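Local atomic coordinates of alpha-1,3-glucanase (Streptomyces thermodiastaticus, PDB entry 7C7D), a protein that hydrolyses alpha-1,3-glucan as a thermostable glycoside hydrolase of family GH87. Residues 254-259 / 284-289. Sequence-based numbering, arbitrary orientation.
Sequences SGVQNV and GHVHLK
V286 turns both methyls to segment 254-259. Its CG2 lies 3.3 Å from V256 O and 3.6 Å from Q257 CA. Its CG1, anti to the backbone N (chi1 175°), meets V256 CG1 at 3.9 Å. The two valine side chains cross at about a right angle. Beside them the backbones pair in parallel, V259 opposite V286. N258 N gives G284 O a nearly straight bond of 2.8 Å, V259 N reaches H285 O at 3.1 Å in a less straight bond, and V259 O accepts H287 N at 3.0 Å. V259 O also takes a CA-H...O contact from V286 CA, at 3.2 Å. The N258 and H285 side chains cross obliquely; ND2 of N258 comes nearest CB of H285, at 3.7 Å, with amide and imidazole planes 15° apart. The pairing joins successive coils of the right-handed parallel beta-helix of the pectate lyase-like fold: strand 259-263 lies against strand 286-289, and strand 318-320 follows. An alanine in place of V286 would probably open a gap beside V256 CG1 and against V256 O and Q257 CA. Further out, S282 OG hydrogen-bonds both V256 O and G284 N, tying the two turns together, and Q257 OE1 is held by A283 N. H287 ND1 bonds S318 OG on the next coil.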
loop_
_atom_site.group_PDB
_atom_site.type_symbol
_atom_site.label_atom_id
_atom_site.label_comp_id
_atom_site.label_asym_id
_atom_site.label_seq_id
_atom_site.Cartn_x
_atom_site.Cartn_y
_atom_site.Cartn_z
ATOM N N SER A 254 -25.788 2.029 -3.884
ATOM C CA SER A 254 -26.098 1.935 -2.468
ATOM C C SER A 254 -27.143 0.836 -2.288
ATOM O O SER A 254 -27.631 0.249 -3.259
ATOM C CB SER A 254 -26.550 3.292 -1.917
ATOM O OG SER A 254 -27.766 3.686 -2.523
ATOM N N GLY A 255 -27.509 0.552 -1.044
ATOM C CA GLY A 255 -28.341 -0.616 -0.831
ATOM C C GLY A 255 -27.696 -1.910 -1.275
ATOM O O GLY A 255 -28.398 -2.881 -1.566
ATOM N N VAL A 256 -26.369 -1.948 -1.354
ATOM C CA VAL A 256 -25.664 -3.184 -1.665
ATOM C C VAL A 256 -25.637 -4.027 -0.394
ATOM O O VAL A 256 -24.921 -3.713 0.559
ATOM C CB VAL A 256 -24.255 -2.916 -2.205
ATOM C CG1 VAL A 256 -23.613 -4.217 -2.643
ATOM C CG2 VAL A 256 -24.304 -1.934 -3.379
ATOM N N GLN A 257 -26.463 -5.071 -0.366
ATOM C CA GLN A 257 -26.537 -6.011 0.741
ATOM C C GLN A 257 -27.056 -7.330 0.196
ATOM O O GLN A 257 -27.710 -7.369 -0.849
ATOM C CB GLN A 257 -27.444 -5.508 1.874
ATOM C CG GLN A 257 -28.877 -5.165 1.458
ATOM C CD GLN A 257 -29.657 -4.440 2.556
ATOM O OE1 GLN A 257 -29.094 -3.649 3.322
ATOM N NE2 GLN A 257 -30.956 -4.708 2.636
ATOM N N ASN A 258 -26.745 -8.412 0.909
ATOM C CA ASN A 258 -27.301 -9.735 0.619
ATOM C C ASN A 258 -27.106 -10.123 -0.842
ATOM O O ASN A 258 -28.040 -10.538 -1.530
ATOM C CB ASN A 258 -28.777 -9.822 1.011
ATOM C CG ASN A 258 -29.004 -9.562 2.480
ATOM O OD1 ASN A 258 -29.856 -8.759 2.858
ATOM N ND2 ASN A 258 -28.245 -10.245 3.321
ATOM N N VAL A 259 -25.875 -9.976 -1.329
ATOM C CA VAL A 259 -25.610 -10.207 -2.740
ATOM C C VAL A 259 -24.132 -10.492 -2.928
ATOM O O VAL A 259 -23.279 -9.954 -2.214
ATOM C CB VAL A 259 -26.089 -9.007 -3.599
ATOM C CG1 VAL A 259 -25.154 -7.808 -3.425
ATOM C CG2 VAL A 259 -26.216 -9.409 -5.064
ATOM N N GLY A 284 -25.278 -6.223 5.081
ATOM C CA GLY A 284 -24.123 -7.090 5.008
ATOM C C GLY A 284 -24.325 -8.254 4.064
ATOM O O GLY A 284 -25.194 -8.256 3.186
ATOM N N HIS A 285 -23.485 -9.271 4.255
ATOM C CA HIS A 285 -23.478 -10.443 3.385
ATOM C C HIS A 285 -23.290 -10.034 1.932
ATOM O O HIS A 285 -23.960 -10.531 1.022
ATOM C CB HIS A 285 -24.693 -11.337 3.623
ATOM C CG HIS A 285 -24.871 -11.684 5.064
ATOM N ND1 HIS A 285 -24.154 -12.687 5.678
ATOM C CD2 HIS A 285 -25.630 -11.117 6.031
ATOM C CE1 HIS A 285 -24.491 -12.750 6.954
ATOM N NE2 HIS A 285 -25.384 -11.808 7.195
ATOM N N VAL A 286 -22.362 -9.103 1.735
ATOM C CA VAL A 286 -21.937 -8.636 0.427
ATOM C C VAL A 286 -20.632 -9.336 0.101
ATOM O O VAL A 286 -19.702 -9.334 0.912
ATOM C CB VAL A 286 -21.716 -7.116 0.438
ATOM C CG1 VAL A 286 -21.162 -6.667 -0.906
ATOM C CG2 VAL A 286 -23.002 -6.392 0.789
ATOM N N HIS A 287 -20.547 -9.923 -1.086
ATOM C CA HIS A 287 -19.308 -10.543 -1.538
ATOM C C HIS A 287 -18.945 -9.979 -2.901
ATOM O O HIS A 287 -19.615 -10.270 -3.893
ATOM C CB HIS A 287 -19.451 -12.061 -1.549
ATOM C CG HIS A 287 -19.932 -12.594 -0.242
ATOM N ND1 HIS A 287 -19.113 -12.700 0.861
ATOM C CD2 HIS A 287 -21.162 -12.989 0.162
ATOM C CE1 HIS A 287 -19.814 -13.159 1.882
ATOM N NE2 HIS A 287 -21.060 -13.341 1.484
ATOM N N LEU A 288 -17.898 -9.155 -2.944
ATOM C CA LEU A 288 -17.394 -8.596 -4.192
ATOM C C LEU A 288 -16.232 -9.470 -4.635
ATOM O O LEU A 288 -15.274 -9.657 -3.876
ATOM C CB LEU A 288 -16.948 -7.146 -3.993
ATOM C CG LEU A 288 -17.960 -6.200 -3.340
ATOM C CD1 LEU A 288 -17.389 -4.784 -3.215
ATOM C CD2 LEU A 288 -19.259 -6.183 -4.130
ATOM N N LYS A 289 -16.327 -10.038 -5.837
ATOM C CA LYS A 289 -15.380 -11.065 -6.260
ATOM C C LYS A 289 -15.019 -10.932 -7.728
ATOM O O LYS A 289 -15.902 -10.880 -8.588
ATOM C CB LYS A 289 -15.962 -12.478 -6.076
ATOM C CG LYS A 289 -16.426 -12.853 -4.689
ATOM C CD LYS A 289 -16.909 -14.299 -4.683
ATOM C CE LYS A 289 -17.162 -14.789 -3.273
ATOM N NZ LYS A 289 -17.781 -16.147 -3.237
#